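Local coordinates for putative lipoprotein (Parabacteroides distasonis ATCC 8503, PDB 3JX8) that is of unproven function but, as a putative lipoprotein built on an adhesin-like parallel beta-helix, may act at the cell surface in adhesion or lipid binding, at residues 36-41 with 95-100. Numbering follows the deposited sequence.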
ATOM      1  N   TYR A  36     -20.864 -17.309   5.512  1.00 23.88           N
ATOM      2  CA  TYR A  36     -20.262 -17.862   6.719  1.00 23.77           C
ATOM      3  C   TYR A  36     -21.022 -17.346   7.924  1.00 24.79           C
ATOM      4  O   TYR A  36     -21.567 -16.239   7.902  1.00 25.74           O
ATOM      5  CB  TYR A  36     -18.763 -17.500   6.830  1.00 23.21           C
ATOM      6  CG  TYR A  36     -18.173 -17.888   8.174  1.00 21.79           C
ATOM      7  CD1 TYR A  36     -17.701 -19.168   8.403  1.00 22.10           C
ATOM      8  CD2 TYR A  36     -18.146 -16.987   9.228  1.00 22.75           C
ATOM      9  CE1 TYR A  36     -17.216 -19.535   9.643  1.00 22.44           C
ATOM     10  CE2 TYR A  36     -17.673 -17.344  10.465  1.00 22.45           C
ATOM     11  CZ  TYR A  36     -17.200 -18.623  10.666  1.00 23.22           C
ATOM     12  OH  TYR A  36     -16.739 -18.997  11.919  1.00 25.68           O
ATOM     13  N   GLU A  37     -21.065 -18.158   8.971  1.00 25.70           N
ATOM     14  CA  GLU A  37     -21.536 -17.728  10.287  1.00 26.29           C
ATOM     15  C   GLU A  37     -20.735 -18.411  11.379  1.00 26.18           C
ATOM     16  O   GLU A  37     -20.255 -19.528  11.212  1.00 25.93           O
ATOM     17  CB  GLU A  37     -23.022 -18.060  10.519  1.00 26.36           C
ATOM     18  CG  GLU A  37     -24.015 -17.502   9.477  1.00 28.20           C
ATOM     19  CD  GLU A  37     -24.110 -15.959   9.402  1.00 28.69           C
ATOM     20  OE1 GLU A  37     -23.702 -15.246  10.349  1.00 30.42           O
ATOM     21  OE2 GLU A  37     -24.629 -15.450   8.377  1.00 29.23           O
ATOM     22  N   GLN A  38     -20.587 -17.729  12.500  1.00 26.27           N
ATOM     23  CA  GLN A  38     -20.090 -18.376  13.694  1.00 26.93           C
ATOM     24  C   GLN A  38     -21.287 -19.102  14.291  1.00 27.57           C
ATOM     25  O   GLN A  38     -22.399 -18.575  14.253  1.00 28.08           O
ATOM     26  CB  GLN A  38     -19.515 -17.358  14.677  1.00 26.73           C
ATOM     27  CG  GLN A  38     -18.227 -16.699  14.170  1.00 25.96           C
ATOM     28  CD  GLN A  38     -17.562 -15.804  15.193  1.00 25.96           C
ATOM     29  OE1 GLN A  38     -16.371 -15.483  15.070  1.00 23.53           O
ATOM     30  NE2 GLN A  38     -18.327 -15.388  16.213  1.00 25.23           N
ATOM     31  N   SER A  39     -21.064 -20.301  14.816  1.00 28.14           N
ATOM     32  CA  SER A  39     -22.145 -21.128  15.382  1.00 28.80           C
ATOM     33  C   SER A  39     -21.595 -22.192  16.320  1.00 29.64           C
ATOM     34  O   SER A  39     -20.510 -22.714  16.120  1.00 29.34           O
ATOM     35  CB  SER A  39     -22.950 -21.789  14.248  1.00 28.71           C
ATOM     36  OG  SER A  39     -23.774 -22.864  14.677  1.00 28.54           O
ATOM     37  N   ASP A  40     -22.363 -22.501  17.357  1.00 31.72           N
ATOM     38  CA  ASP A  40     -22.043 -23.610  18.266  1.00 33.14           C
ATOM     39  C   ASP A  40     -22.527 -24.958  17.756  1.00 32.54           C
ATOM     40  O   ASP A  40     -22.199 -25.973  18.356  1.00 32.15           O
ATOM     41  CB  ASP A  40     -22.587 -23.359  19.665  1.00 34.13           C
ATOM     42  CG  ASP A  40     -21.859 -22.225  20.364  1.00 39.27           C
ATOM     43  OD1 ASP A  40     -20.599 -22.112  20.228  1.00 45.34           O
ATOM     44  OD2 ASP A  40     -22.557 -21.428  21.042  1.00 45.86           O
ATOM     45  N   LYS A  41     -23.281 -24.971  16.658  1.00 31.83           N
ATOM     46  CA  LYS A  41     -23.594 -26.227  16.003  1.00 31.80           C
ATOM     47  C   LYS A  41     -22.318 -26.854  15.472  1.00 30.95           C
ATOM     48  O   LYS A  41     -21.256 -26.221  15.411  1.00 30.84           O
ATOM     49  CB  LYS A  41     -24.531 -26.012  14.820  1.00 32.41           C
ATOM     50  CG  LYS A  41     -25.910 -25.498  15.181  1.00 34.75           C
ATOM     51  CD  LYS A  41     -26.721 -25.167  13.923  1.00 38.23           C
ATOM     52  CE  LYS A  41     -28.188 -24.833  14.276  1.00 41.88           C
ATOM     53  NZ  LYS A  41     -28.837 -23.853  13.313  1.00 44.91           N
ATOM     54  N   SER A  95     -18.403 -22.344  11.695  1.00 23.68           N
ATOM     55  CA  SER A  95     -17.462 -22.868  12.695  1.00 23.81           C
ATOM     56  C   SER A  95     -17.751 -22.118  13.970  1.00 24.60           C
ATOM     57  O   SER A  95     -18.599 -21.208  13.978  1.00 23.77           O
ATOM     58  CB  SER A  95     -16.003 -22.669  12.286  1.00 24.00           C
ATOM     59  OG  SER A  95     -15.648 -21.302  12.309  1.00 22.92           O
ATOM     60  N   LYS A  96     -17.060 -22.488  15.046  1.00 25.53           N
ATOM     61  CA  LYS A  96     -17.342 -21.875  16.338  1.00 26.95           C
ATOM     62  C   LYS A  96     -16.897 -20.416  16.347  1.00 27.32           C
ATOM     63  O   LYS A  96     -17.603 -19.563  16.870  1.00 28.07           O
ATOM     64  CB  LYS A  96     -16.705 -22.675  17.474  1.00 27.76           C
ATOM     65  CG  LYS A  96     -17.103 -24.191  17.465  1.00 30.82           C
ATOM     66  CD  LYS A  96     -18.189 -24.563  18.467  1.00 36.01           C
ATOM     67  CE  LYS A  96     -18.990 -25.873  18.113  1.00 38.02           C
ATOM     68  NZ  LYS A  96     -18.179 -26.978  17.477  1.00 39.43           N
ATOM     69  N   GLU A  97     -15.763 -20.116  15.719  1.00 27.65           N
ATOM     70  CA  GLU A  97     -15.206 -18.762  15.732  1.00 27.82           C
ATOM     71  C   GLU A  97     -14.372 -18.529  14.480  1.00 27.54           C
ATOM     72  O   GLU A  97     -13.732 -19.461  13.994  1.00 27.65           O
ATOM     73  CB  GLU A  97     -14.309 -18.624  16.952  1.00 27.81           C
ATOM     74  CG  GLU A  97     -13.595 -17.291  17.097  1.00 30.86           C
ATOM     75  CD  GLU A  97     -12.691 -17.255  18.334  1.00 34.28           C
ATOM     76  OE1 GLU A  97     -12.438 -18.347  18.905  1.00 36.45           O
ATOM     77  OE2 GLU A  97     -12.234 -16.150  18.723  1.00 34.05           O
ATOM     78  N   LEU A  98     -14.356 -17.294  13.985  1.00 26.84           N
ATOM     79  CA  LEU A  98     -13.487 -16.924  12.867  1.00 26.46           C
ATOM     80  C   LEU A  98     -12.556 -15.814  13.311  1.00 26.12           C
ATOM     81  O   LEU A  98     -12.964 -14.658  13.432  1.00 25.84           O
ATOM     82  CB  LEU A  98     -14.308 -16.470  11.670  1.00 26.48           C
ATOM     83  CG  LEU A  98     -13.534 -16.033  10.418  1.00 25.85           C
ATOM     84  CD1 LEU A  98     -12.677 -17.201   9.839  1.00 24.48           C
ATOM     85  CD2 LEU A  98     -14.532 -15.498   9.427  1.00 23.98           C
ATOM     86  N   LYS A  99     -11.314 -16.181  13.572  1.00 25.85           N
ATOM     87  CA  LYS A  99     -10.316 -15.240  14.016  1.00 26.55           C
ATOM     88  C   LYS A  99      -9.666 -14.561  12.842  1.00 25.74           C
ATOM     89  O   LYS A  99      -9.271 -13.420  12.949  1.00 25.07           O
ATOM     90  CB  LYS A  99      -9.215 -15.928  14.807  1.00 26.66           C
ATOM     91  CG  LYS A  99      -9.685 -16.709  15.994  1.00 29.87           C
ATOM     92  CD  LYS A  99      -8.500 -17.248  16.792  1.00 32.86           C
ATOM     93  CE  LYS A  99      -8.971 -18.014  18.023  1.00 37.46           C
ATOM     94  NZ  LYS A  99      -7.798 -18.302  18.916  1.00 40.89           N
ATOM     95  N   GLU A 100      -9.525 -15.284  11.737  1.00 26.11           N
ATOM     96  CA  GLU A 100      -8.854 -14.737  10.568  1.00 26.64           C
ATOM     97  C   GLU A 100      -9.379 -15.279   9.238  1.00 25.92           C
ATOM     98  O   GLU A 100      -9.443 -16.503   9.016  1.00 26.29           O
ATOM     99  CB  GLU A 100      -7.357 -14.964  10.673  1.00 26.78           C
ATOM    100  CG  GLU A 100      -6.612 -14.198   9.656  1.00 30.02           C
ATOM    101  CD  GLU A 100      -5.133 -14.394   9.758  1.00 34.35           C
ATOM    102  OE1 GLU A 100      -4.632 -14.404  10.890  1.00 39.60           O
ATOM    103  OE2 GLU A 100      -4.465 -14.528   8.709  1.00 37.52           O
TER
HETATM  104  O   HOH W   1     -14.382 -13.737  15.600  1.00 24.20           O
HETATM  105  O   HOH W   2     -20.501 -19.669  17.992  1.00 40.67           O
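Leu98 lays its CD2 methyl over one face of the Tyr36 ring, 4.2 Å from the centroid and 28° off the normal, a CH-pi contact, while Ser95 OG meets the same ring at its edge, in plane. With CG anti to the backbone N (chi1 171°), Tyr36 reaches across to the 95-100 segment, where its OH and Ser95 OG form a short hydrogen bond of 2.6 Å. Tyrosine suits this buried place because a greasy face and a polar tip serve two different neighbours; serine is small enough to sit beside that tip. The flat amide of Gln38, at the end of an extended chain, takes up the backbone N-H of Leu98: its OE1 accepts from Leu98 N at 2.9 Å, nearly straight at 169°, with the donor tilted out of the carbonyl plane. Water 1 donates to the same OE1 and to Leu98 O, while NE2 turns to Lys116 O. Parallel pairing closes at the Gln38-Ser95 bridge, with Ser39 N giving a bond of 2.8 Å to Ser95 O. Farther out, the aliphatic part of Lys96 passes the carbonyl oxygens of Ser39, Asp40 and Lys41, its CE 3.2 Å from Asp40 O. Strand 33-38 runs between strands 89-95 and 108-111; strand 89-95 continues through loop 96-99 into strand 100-104, and Ile26 of strand 25-29 and Met120 of strand 120-125 pack against Leu98.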